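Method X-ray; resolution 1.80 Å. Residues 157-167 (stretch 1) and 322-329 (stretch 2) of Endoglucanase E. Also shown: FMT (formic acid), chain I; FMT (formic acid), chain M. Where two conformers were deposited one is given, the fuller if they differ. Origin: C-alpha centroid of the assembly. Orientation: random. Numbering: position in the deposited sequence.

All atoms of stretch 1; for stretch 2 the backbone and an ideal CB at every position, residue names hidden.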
# COMPACT_ATOMS: atom_id res chain seq x y z
N SER A 157 6.65 3.09 -3.26
CA SER A 157 6.82 2.14 -2.15
C SER A 157 7.38 0.84 -2.71
O SER A 157 7.20 0.51 -3.90
CB SER A 157 5.50 1.86 -1.46
OG SER A 157 4.68 1.04 -2.27
N TYR A 158 8.08 0.09 -1.85
CA TYR A 158 8.58 -1.24 -2.29
C TYR A 158 7.41 -2.07 -2.79
O TYR A 158 7.59 -2.92 -3.69
CB TYR A 158 9.30 -1.97 -1.16
CG TYR A 158 8.37 -2.48 -0.09
CD1 TYR A 158 7.94 -3.82 -0.10
CD2 TYR A 158 7.88 -1.61 0.91
CE1 TYR A 158 7.05 -4.29 0.85
CE2 TYR A 158 6.98 -2.08 1.88
CZ TYR A 158 6.59 -3.41 1.84
OH TYR A 158 5.70 -3.92 2.74
N ALA A 159 6.23 -1.90 -2.18
CA ALA A 159 5.06 -2.67 -2.54
C ALA A 159 4.59 -2.36 -3.98
O ALA A 159 4.34 -3.28 -4.80
CB ALA A 159 3.95 -2.40 -1.55
N ALA A 160 4.50 -1.06 -4.33
CA ALA A 160 4.04 -0.69 -5.67
C ALA A 160 5.05 -1.08 -6.73
O ALA A 160 4.70 -1.53 -7.84
CB ALA A 160 3.79 0.80 -5.75
N ILE A 161 6.32 -0.95 -6.38
CA ILE A 161 7.37 -1.22 -7.35
C ILE A 161 7.39 -2.77 -7.62
O ILE A 161 7.50 -3.24 -8.80
CB ILE A 161 8.73 -0.78 -6.78
CG1 ILE A 161 8.82 0.76 -6.63
CG2 ILE A 161 9.88 -1.33 -7.70
CD1 ILE A 161 10.01 1.19 -5.72
N THR A 162 7.25 -3.55 -6.54
CA THR A 162 7.20 -5.05 -6.63
C THR A 162 5.99 -5.47 -7.51
O THR A 162 6.11 -6.32 -8.39
CB THR A 162 7.10 -5.66 -5.19
OG1 THR A 162 8.33 -5.40 -4.49
CG2 THR A 162 6.89 -7.20 -5.23
N ALA A 163 4.84 -4.85 -7.28
CA ALA A 163 3.66 -5.16 -8.08
C ALA A 163 3.90 -4.83 -9.57
O ALA A 163 3.56 -5.66 -10.42
CB ALA A 163 2.39 -4.48 -7.54
N ARG A 164 4.50 -3.68 -9.87
CA ARG A 164 4.77 -3.34 -11.27
C ARG A 164 5.80 -4.35 -11.81
O ARG A 164 5.62 -4.82 -12.94
CB ARG A 164 5.27 -1.90 -11.44
CG ARG A 164 4.21 -0.88 -11.26
CD ARG A 164 4.70 0.50 -11.69
NE ARG A 164 5.84 1.01 -10.93
CZ ARG A 164 5.74 1.70 -9.78
NH1 ARG A 164 4.56 1.93 -9.21
NH2 ARG A 164 6.84 2.12 -9.19
N ASN A 165 6.82 -4.70 -11.03
CA ASN A 165 7.85 -5.68 -11.47
C ASN A 165 7.18 -6.99 -11.90
O ASN A 165 7.58 -7.60 -12.89
CB ASN A 165 8.88 -6.05 -10.37
CG ASN A 165 9.92 -4.95 -10.08
OD1 ASN A 165 10.60 -4.97 -9.01
ND2 ASN A 165 10.04 -4.00 -10.98
N LEU A 166 6.14 -7.40 -11.16
CA LEU A 166 5.45 -8.68 -11.38
C LEU A 166 4.24 -8.63 -12.29
O LEU A 166 3.58 -9.67 -12.50
CB LEU A 166 5.03 -9.31 -10.04
CG LEU A 166 6.17 -9.61 -9.06
CD1 LEU A 166 5.62 -9.83 -7.66
CD2 LEU A 166 7.03 -10.78 -9.48
N ASN A 167 3.90 -7.47 -12.83
CA ASN A 167 2.68 -7.28 -13.61
C ASN A 167 1.42 -7.73 -12.83
O ASN A 167 0.51 -8.38 -13.37
CB ASN A 167 2.77 -8.03 -14.95
CG ASN A 167 1.73 -7.55 -15.95
OD1 ASN A 167 1.48 -6.36 -16.04
ND2 ASN A 167 1.14 -8.47 -16.70
N UNK A 322 14.52 -7.45 -3.72
CA UNK A 322 14.56 -8.62 -2.89
C UNK A 322 13.19 -9.35 -2.93
O UNK A 322 13.12 -10.57 -3.20
CB UNK A 322 14.94 -8.23 -1.46
N UNK A 323 12.13 -8.59 -2.69
CA UNK A 323 10.79 -9.18 -2.56
C UNK A 323 10.28 -9.77 -3.90
O UNK A 323 9.59 -10.83 -3.92
CB UNK A 323 9.81 -8.12 -2.05
N UNK A 324 10.61 -9.08 -5.00
CA UNK A 324 10.24 -9.49 -6.35
C UNK A 324 10.87 -10.87 -6.57
O UNK A 324 10.17 -11.76 -7.04
CB UNK A 324 10.70 -8.48 -7.40
N UNK A 325 12.16 -11.01 -6.24
CA UNK A 325 12.86 -12.29 -6.47
C UNK A 325 12.25 -13.42 -5.60
O UNK A 325 12.09 -14.54 -6.10
CB UNK A 325 14.35 -12.14 -6.16
N UNK A 326 11.91 -13.15 -4.33
CA UNK A 326 11.24 -14.14 -3.44
C UNK A 326 9.88 -14.64 -4.02
O UNK A 326 9.59 -15.85 -4.10
CB UNK A 326 11.01 -13.51 -2.06
N UNK A 327 9.06 -13.70 -4.43
CA UNK A 327 7.74 -14.04 -4.99
C UNK A 327 7.91 -14.80 -6.33
O UNK A 327 7.26 -15.83 -6.55
CB UNK A 327 6.91 -12.77 -5.20
N UNK A 328 8.82 -14.33 -7.18
CA UNK A 328 9.08 -15.04 -8.46
C UNK A 328 9.44 -16.50 -8.21
O UNK A 328 8.92 -17.38 -8.88
CB UNK A 328 10.21 -14.36 -9.24
N UNK A 329 10.34 -16.73 -7.25
CA UNK A 329 10.78 -18.05 -6.80
C UNK A 329 9.64 -18.97 -6.38
O UNK A 329 9.54 -20.12 -6.89
CB UNK A 329 11.75 -17.89 -5.63
C FMT I . 9.34 0.57 -11.17
O1 FMT I . 9.43 1.63 -10.51
O2 FMT I . 8.41 0.25 -11.96
C FMT M . 16.57 -4.23 1.22
O1 FMT M . 16.54 -3.71 2.37
O2 FMT M . 16.27 -5.40 0.86

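The backbone of 322-329 is helical throughout, with phi/psi near -60/-45, and its axis passes 9.3 Å from that of helix 158-165 at a crossing angle of -45°. The nearest CA pair across the stretches joins Thr162 CA to the CA of position 324, 5.4 Å apart.

At position 322 the ideal CB has nothing of stretch 1 within 5.5 Å and CA-to-CB points sideways; a polar or charged residue would suit. The residue is Arg322, whose NE donates to O2 of the chain M formic acid at 3.1 Å.

Position 323 points toward stretch 1. Its ideal CB lies 3.9 Å from Thr162 OG1 and 5.1 Å from Tyr158 CD1. That hydroxyl is already engaged, since Thr162 OG1 donates to Tyr158 O at 2.7 Å, and the aromatic ring favours a medium-sized apolar group: Leu, Ile, Met or Val. Leu323 is found, with chi1 t and chi2 p. Its CD2 meets Tyr158 CD1 at 3.9 Å, at the ring edge, and also lies 3.8 Å from Thr162 OG1.

Position 324 also points toward stretch 1. The ideal CB is 3.9 Å from Asn165 OD1, an acceptor, but also 4.6 Å from Thr162 CG2 and 4.8 Å from Leu166 CD2. A small side chain is implied: Ala or Val would satisfy the apolar side, while Ser or Thr could also address the carbonyl. Thr324 is found, with chi1 m. Its OG1 approaches Asn165 OD1 at 3.0 Å, within hydrogen-bonding range, although this one proton has another acceptor within reach. Its CG2 sits 3.9 Å from Leu166 CD2.

Positions 325 and 326 have no stretch 1 atom within 5.5 Å of their ideal CB atoms, and at 325 CA-to-CB points away. Stretch 1 therefore sets little preference at either; they are Ala325 and Glu326, neither of which contacts it.

At position 327 CA-to-CB again points toward stretch 1, and the ideal CB is 4.0 Å from Leu166 CD1, a purely apolar neighbour. Leu, Ile, Val or Met would fit. Ile327 places CG2 3.8 Å from Leu166 CD1 and CD1 4.0 Å from Thr162 CG2, so it bridges two residues one helical turn apart.

Position 328 points sideways, its ideal CB 4.8 Å from Leu166 CD2. A long chain with an aliphatic stem, such as Lys, Arg, Gln or Met, could cover that methyl. Lys328 does so: CG packs 3.7 Å from Leu166 CD2.

Position 329 is out of reach and unconstrained by stretch 1; Asn329 occupies it.

Stretch 2, residues 322-329: RLTAEIKN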
# COMPACT_ATOMS: atom_id res chain seq x y z
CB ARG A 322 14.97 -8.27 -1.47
CG ARG A 322 14.96 -9.44 -0.50
CD ARG A 322 15.52 -9.04 0.83
NE ARG A 322 16.84 -8.44 0.73
CZ ARG A 322 17.99 -9.12 0.71
NH1 ARG A 322 18.00 -10.44 0.78
NH2 ARG A 322 19.14 -8.47 0.59
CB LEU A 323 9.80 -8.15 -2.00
CG LEU A 323 8.34 -8.64 -1.86
CD1 LEU A 323 8.29 -9.80 -0.78
CD2 LEU A 323 7.40 -7.48 -1.46
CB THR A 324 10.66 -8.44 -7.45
OG1 THR A 324 9.86 -7.26 -7.26
CG2 THR A 324 10.39 -8.98 -8.90
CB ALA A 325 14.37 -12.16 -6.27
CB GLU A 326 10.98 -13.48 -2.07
CG GLU A 326 12.23 -13.15 -1.19
CD GLU A 326 13.01 -14.39 -0.67
OE1 GLU A 326 12.44 -15.50 -0.60
OE2 GLU A 326 14.20 -14.23 -0.33
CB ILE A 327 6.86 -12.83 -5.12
CG1 ILE A 327 6.54 -12.28 -3.73
CG2 ILE A 327 5.56 -13.21 -5.84
CD1 ILE A 327 5.96 -10.84 -3.77
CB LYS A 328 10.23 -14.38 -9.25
CG LYS A 328 9.80 -13.20 -10.06
CD LYS A 328 10.98 -12.66 -10.88
CE LYS A 328 10.47 -11.58 -11.84
NZ LYS A 328 11.61 -10.74 -12.38
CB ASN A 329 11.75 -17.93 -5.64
CG ASN A 329 12.31 -19.29 -5.16
OD1 ASN A 329 12.16 -19.68 -4.00
ND2 ASN A 329 13.00 -19.98 -6.05
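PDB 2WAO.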